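Local coordinates for protein phosphoenolpyruvate--glycerone phosphotransferase (Enterococcus faecalis, PDB 3B48) that probably serves as the phosphoryl donor subunit of the dihydroxyacetone kinase complex, relaying phosphoryl groups from phosphoenolpyruvate toward dihydroxyacetone, at residues Met28-Glu33 with Gly105-Ala110; Glu66-Ala71 with Thr120-Glu125. All coordinates share one frame; numbering follows the deposited sequence.

Contact 1 of 2, residues Met28-Glu33 with Gly105-Ala110; sequences MNASEE and GAFASA
Across this contact the carbonyl of A30, in the loop after helix 15-27, faces A110 on helix 102-113. N29 has positive phi (67°) and closes the preceding helix in a Schellman motif, and the chain then runs without regular structure toward strand 35-38. On the other side the backbone is plain alpha helix, with A110 N bonded to A106 O. Where the two backbones come nearest, A30 O and A110 O stand 3.0 Å apart; both are acceptors, so no hydrogen bond joins them. A water bridges the segments instead, donating to A110 O at 2.7 Å and accepting from E33 N over a longer 3.3 Å.

The side chains meet at the F107 ring. Its CG is anti to the backbone N (chi1 168°), which carries the ring out from the helix toward the loop, so that CE1 receives both partners. The CB of A30 lies 3.9 Å from F107 CE1, oblique to the ring. M28, a selenomethionine, bends at chi3 and brings its CE to 3.8 Å from the same F107 CE1; its SE lies 5.0 Å from the ring centroid, an oblique Met-aromatic contact. The A110 CB sits 3.4 Å from A30 O, against the loop backbone. L73 of the second subunit packs on both M28 and F107, placing this part of the contact at the dimer interface.

With no direct hydrogen bond between the segments, the side-chain contact is apolar and Met-aromatic, and the polar link between the backbones runs through the water, which gives A110 O a donor where the neighbouring A30 O can offer none.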
loop_
_atom_site.group_PDB
_atom_site.type_symbol
_atom_site.label_atom_id
_atom_site.label_comp_id
_atom_site.label_asym_id
_atom_site.label_seq_id
_atom_site.Cartn_x
_atom_site.Cartn_y
_atom_site.Cartn_z
HETATM N N MSE B 28 12.492 4.719 -8.321
HETATM C CA MSE B 28 12.005 4.209 -9.591
HETATM C C MSE B 28 11.962 5.309 -10.655
HETATM O O MSE B 28 11.677 5.024 -11.823
HETATM C CB MSE B 28 10.628 3.561 -9.434
HETATM C CG MSE B 28 10.678 2.200 -8.783
HETATM SE SE MSE B 28 8.908 1.458 -8.462
HETATM C CE MSE B 28 8.629 0.835 -10.316
ATOM N N ASN B 29 12.258 6.549 -10.248
ATOM C CA ASN B 29 12.234 7.713 -11.147
ATOM C C ASN B 29 10.813 8.066 -11.630
ATOM O O ASN B 29 10.614 8.703 -12.672
ATOM C CB ASN B 29 13.203 7.500 -12.326
ATOM C CG ASN B 29 14.671 7.417 -11.883
ATOM O OD1 ASN B 29 15.139 8.221 -11.066
ATOM N ND2 ASN B 29 15.397 6.458 -12.433
ATOM N N ALA B 30 9.833 7.648 -10.846
ATOM C CA ALA B 30 8.420 7.864 -11.125
ATOM C C ALA B 30 7.853 9.192 -10.587
ATOM O O ALA B 30 6.658 9.469 -10.749
ATOM C CB ALA B 30 7.601 6.693 -10.569
ATOM N N SER B 31 8.673 10.020 -9.943
ATOM C CA SER B 31 8.113 11.243 -9.361
ATOM C C SER B 31 8.902 12.488 -9.763
ATOM O O SER B 31 9.097 13.416 -8.955
ATOM C CB SER B 31 7.938 11.100 -7.825
ATOM O OG SER B 31 9.109 11.443 -7.106
ATOM N N GLU B 32 9.322 12.504 -11.029
ATOM C CA GLU B 32 10.114 13.594 -11.597
ATOM C C GLU B 32 9.233 14.804 -11.847
ATOM O O GLU B 32 9.728 15.916 -11.929
ATOM C CB GLU B 32 10.796 13.175 -12.899
ATOM C CG GLU B 32 11.896 12.118 -12.725
ATOM C CD GLU B 32 12.568 11.714 -14.040
ATOM O OE1 GLU B 32 12.457 12.465 -15.047
ATOM O OE2 GLU B 32 13.229 10.646 -14.064
ATOM N N GLU B 33 7.926 14.581 -11.953
ATOM C CA GLU B 33 6.979 15.675 -12.154
ATOM C C GLU B 33 5.953 15.796 -11.015
ATOM O O GLU B 33 4.868 16.314 -11.207
ATOM C CB GLU B 33 6.282 15.560 -13.555
ATOM N N GLY B 105 -2.323 3.359 -5.712
ATOM C CA GLY B 105 -2.885 4.659 -6.124
ATOM C C GLY B 105 -1.821 5.735 -6.306
ATOM O O GLY B 105 -1.716 6.354 -7.375
ATOM N N ALA B 106 -0.995 5.926 -5.277
ATOM C CA ALA B 106 0.065 6.956 -5.319
ATOM C C ALA B 106 1.034 6.758 -6.508
ATOM O O ALA B 106 1.398 7.719 -7.213
ATOM C CB ALA B 106 0.821 6.965 -3.989
ATOM N N PHE B 107 1.443 5.507 -6.730
ATOM C CA PHE B 107 2.400 5.204 -7.777
ATOM C C PHE B 107 1.755 5.519 -9.112
ATOM O O PHE B 107 2.393 6.126 -9.973
ATOM C CB PHE B 107 2.905 3.736 -7.721
ATOM C CG PHE B 107 3.686 3.313 -8.955
ATOM C CD1 PHE B 107 5.057 3.595 -9.074
ATOM C CD2 PHE B 107 3.044 2.684 -10.019
ATOM C CE1 PHE B 107 5.757 3.247 -10.229
ATOM C CE2 PHE B 107 3.767 2.297 -11.167
ATOM C CZ PHE B 107 5.122 2.589 -11.256
ATOM N N ALA B 108 0.500 5.083 -9.283
ATOM C CA ALA B 108 -0.289 5.398 -10.482
ATOM C C ALA B 108 -0.455 6.921 -10.664
ATOM O O ALA B 108 -0.144 7.454 -11.737
ATOM C CB ALA B 108 -1.619 4.722 -10.433
ATOM N N SER B 109 -0.899 7.643 -9.626
ATOM C CA SER B 109 -0.912 9.113 -9.742
ATOM C C SER B 109 0.455 9.651 -10.167
ATOM O O SER B 109 0.532 10.434 -11.073
ATOM C CB SER B 109 -1.414 9.797 -8.464
ATOM O OG SER B 109 -2.818 9.627 -8.370
ATOM N N ALA B 110 1.529 9.199 -9.532
ATOM C CA ALA B 110 2.878 9.736 -9.811
ATOM C C ALA B 110 3.389 9.458 -11.218
ATOM O O ALA B 110 4.039 10.301 -11.835
ATOM C CB ALA B 110 3.880 9.227 -8.787
HETATM O O HOH W 1 6.234 11.803 -12.345
#

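Contact 2 of 2, residues Glu66-Ala71 with Thr120-Glu125; sequences EFLIFA and TQILAE
L68 turns its CG beside the backbone N, anti to its carbonyl carbon (chi1 -40°), and from there CD1 reaches across to the helix. In I122 the chi1 of -71° puts CG1 beside the backbone N and leaves CG2 anti to that nitrogen; it is this short branch, rather than the longer one, that meets the strand. The two methyls touch at 3.6 Å, L68 CD1 to I122 CG2, with the side chains crossing at about a right angle.

L123 adds a looser contact from the next position of the helix. It leaves the helix beside the strand, yet its end comes closer, and CD2 lies 4.4 Å from L68 CD1. One leucine methyl therefore serves two successive helix residues. The backbones remain well separated, the CA atoms of L68 and L123 being 8.3 Å apart, and the gap is spanned by branched aliphatic groups without a hydrogen bond.

This small, buried contact is a plain case of helix-on-sheet packing. Strand 66-71 lies between strands 6-11 and 95-97 of the parallel sheet, and H96 and V98 touch both L68 and L123. On the helix side I122 also rests on T112 of helix 102-113, while its carbonyl accepts a weak hydrogen bond from S109 OG, joining helix 119-127 to the preceding helix as well as to the strand.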
loop_
_atom_site.group_PDB
_atom_site.type_symbol
_atom_site.label_atom_id
_atom_site.label_comp_id
_atom_site.label_asym_id
_atom_site.label_seq_id
_atom_site.Cartn_x
_atom_site.Cartn_y
_atom_site.Cartn_z
ATOM N N GLU B 66 -2.016 21.354 -6.870
ATOM C CA GLU B 66 -3.092 20.400 -6.602
ATOM C C GLU B 66 -2.593 19.375 -5.621
ATOM O O GLU B 66 -1.531 18.788 -5.830
ATOM C CB GLU B 66 -3.508 19.689 -7.891
ATOM C CG GLU B 66 -3.815 20.678 -8.989
ATOM C CD GLU B 66 -4.958 21.615 -8.615
ATOM O OE1 GLU B 66 -5.793 21.232 -7.748
ATOM O OE2 GLU B 66 -5.019 22.719 -9.210
ATOM N N PHE B 67 -3.344 19.164 -4.547
ATOM C CA PHE B 67 -2.907 18.242 -3.484
ATOM C C PHE B 67 -3.752 16.988 -3.470
ATOM O O PHE B 67 -4.965 17.049 -3.193
ATOM C CB PHE B 67 -2.944 18.902 -2.104
ATOM C CG PHE B 67 -2.122 20.169 -2.003
ATOM C CD1 PHE B 67 -0.743 20.107 -1.743
ATOM C CD2 PHE B 67 -2.733 21.421 -2.139
ATOM C CE1 PHE B 67 0.016 21.258 -1.645
ATOM C CE2 PHE B 67 -1.995 22.586 -2.049
ATOM C CZ PHE B 67 -0.619 22.524 -1.798
ATOM N N LEU B 68 -3.087 15.866 -3.757
ATOM C CA LEU B 68 -3.695 14.516 -3.801
ATOM C C LEU B 68 -3.414 13.715 -2.542
ATOM O O LEU B 68 -2.247 13.432 -2.215
ATOM C CB LEU B 68 -3.192 13.733 -5.023
ATOM C CG LEU B 68 -3.023 14.468 -6.359
ATOM C CD1 LEU B 68 -2.970 13.462 -7.503
ATOM C CD2 LEU B 68 -4.068 15.568 -6.642
ATOM N N ILE B 69 -4.480 13.382 -1.821
ATOM C CA ILE B 69 -4.365 12.718 -0.505
ATOM C C ILE B 69 -4.702 11.222 -0.556
ATOM O O ILE B 69 -5.821 10.861 -0.899
ATOM C CB ILE B 69 -5.198 13.461 0.619
ATOM C CG1 ILE B 69 -4.473 14.722 1.106
ATOM C CG2 ILE B 69 -5.353 12.600 1.842
ATOM C CD1 ILE B 69 -4.569 15.905 0.204
ATOM N N PHE B 70 -3.707 10.379 -0.261
ATOM C CA PHE B 70 -3.880 8.942 -0.124
ATOM C C PHE B 70 -3.719 8.490 1.351
ATOM O O PHE B 70 -2.832 8.962 2.061
ATOM C CB PHE B 70 -2.890 8.167 -1.003
ATOM C CG PHE B 70 -2.905 8.575 -2.436
ATOM C CD1 PHE B 70 -3.452 7.739 -3.403
ATOM C CD2 PHE B 70 -2.392 9.808 -2.833
ATOM C CE1 PHE B 70 -3.481 8.127 -4.730
ATOM C CE2 PHE B 70 -2.402 10.179 -4.177
ATOM C CZ PHE B 70 -2.955 9.350 -5.114
ATOM N N ALA B 71 -4.600 7.597 1.795
ATOM C CA ALA B 71 -4.502 6.982 3.126
ATOM C C ALA B 71 -4.682 5.477 2.986
ATOM O O ALA B 71 -5.231 4.987 1.988
ATOM C CB ALA B 71 -5.533 7.571 4.097
ATOM N N THR B 120 -7.853 15.216 -14.017
ATOM C CA THR B 120 -8.925 14.213 -14.127
ATOM C C THR B 120 -8.318 12.828 -14.417
ATOM O O THR B 120 -8.700 11.824 -13.799
ATOM C CB THR B 120 -9.993 14.610 -15.212
ATOM O OG1 THR B 120 -10.409 15.974 -15.023
ATOM C CG2 THR B 120 -11.223 13.718 -15.137
ATOM N N GLN B 121 -7.351 12.784 -15.331
ATOM C CA GLN B 121 -6.711 11.532 -15.701
ATOM C C GLN B 121 -5.737 11.019 -14.632
ATOM O O GLN B 121 -5.647 9.818 -14.384
ATOM C CB GLN B 121 -6.017 11.645 -17.066
ATOM C CG GLN B 121 -5.925 10.317 -17.807
ATOM C CD GLN B 121 -7.295 9.640 -17.998
ATOM O OE1 GLN B 121 -8.324 10.312 -18.148
ATOM N NE2 GLN B 121 -7.304 8.299 -17.999
ATOM N N ILE B 122 -5.004 11.933 -14.014
ATOM C CA ILE B 122 -4.148 11.599 -12.873
ATOM C C ILE B 122 -4.990 10.991 -11.753
ATOM O O ILE B 122 -4.591 10.017 -11.131
ATOM C CB ILE B 122 -3.302 12.825 -12.441
ATOM C CG1 ILE B 122 -2.221 13.105 -13.512
ATOM C CG2 ILE B 122 -2.680 12.641 -11.033
ATOM C CD1 ILE B 122 -1.646 14.520 -13.491
ATOM N N LEU B 123 -6.182 11.527 -11.539
ATOM C CA LEU B 123 -7.064 11.004 -10.504
ATOM C C LEU B 123 -7.708 9.685 -10.899
ATOM O O LEU B 123 -7.902 8.809 -10.050
ATOM C CB LEU B 123 -8.130 12.043 -10.089
ATOM C CG LEU B 123 -7.674 13.203 -9.173
ATOM C CD1 LEU B 123 -8.717 14.317 -9.046
ATOM C CD2 LEU B 123 -7.254 12.706 -7.792
ATOM N N ALA B 124 -8.028 9.528 -12.185
ATOM C CA ALA B 124 -8.687 8.317 -12.642
ATOM C C ALA B 124 -7.752 7.115 -12.569
ATOM O O ALA B 124 -8.162 6.034 -12.142
ATOM C CB ALA B 124 -9.275 8.495 -14.050
ATOM N N GLU B 125 -6.493 7.310 -12.956
ATOM C CA GLU B 125 -5.516 6.208 -12.936
ATOM C C GLU B 125 -5.352 5.599 -11.540
ATOM O O GLU B 125 -5.477 4.380 -11.385
ATOM C CB GLU B 125 -4.163 6.628 -13.517
ATOM C CG GLU B 125 -4.155 6.774 -15.032
ATOM C CD GLU B 125 -5.000 5.712 -15.716
ATOM O OE1 GLU B 125 -4.613 4.520 -15.645
ATOM O OE2 GLU B 125 -6.047 6.071 -16.314
#

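In this EIIA-man family fold, contact 1 holds helix 102-113 to the loop after helix 15-27, and contact 2 sets the next helix, 119-127, on strand 66-71 of the parallel sheet. Their centres are 11 Å apart, and their segments alternate along the chain: 28-33, 66-71, 105-110, 120-125. Each contact joins an earlier segment, a loop or a central strand, to one of the last two helices. Helix 102-113, which carries half of contact 1, also touches both segments of contact 2, with S109, G105 and A106 packing against F70. M28 and F107 meet L73 of the second subunit, and A71 of strand 66-71 meets K132 and W134 of that subunit, linking both regions to the homodimer.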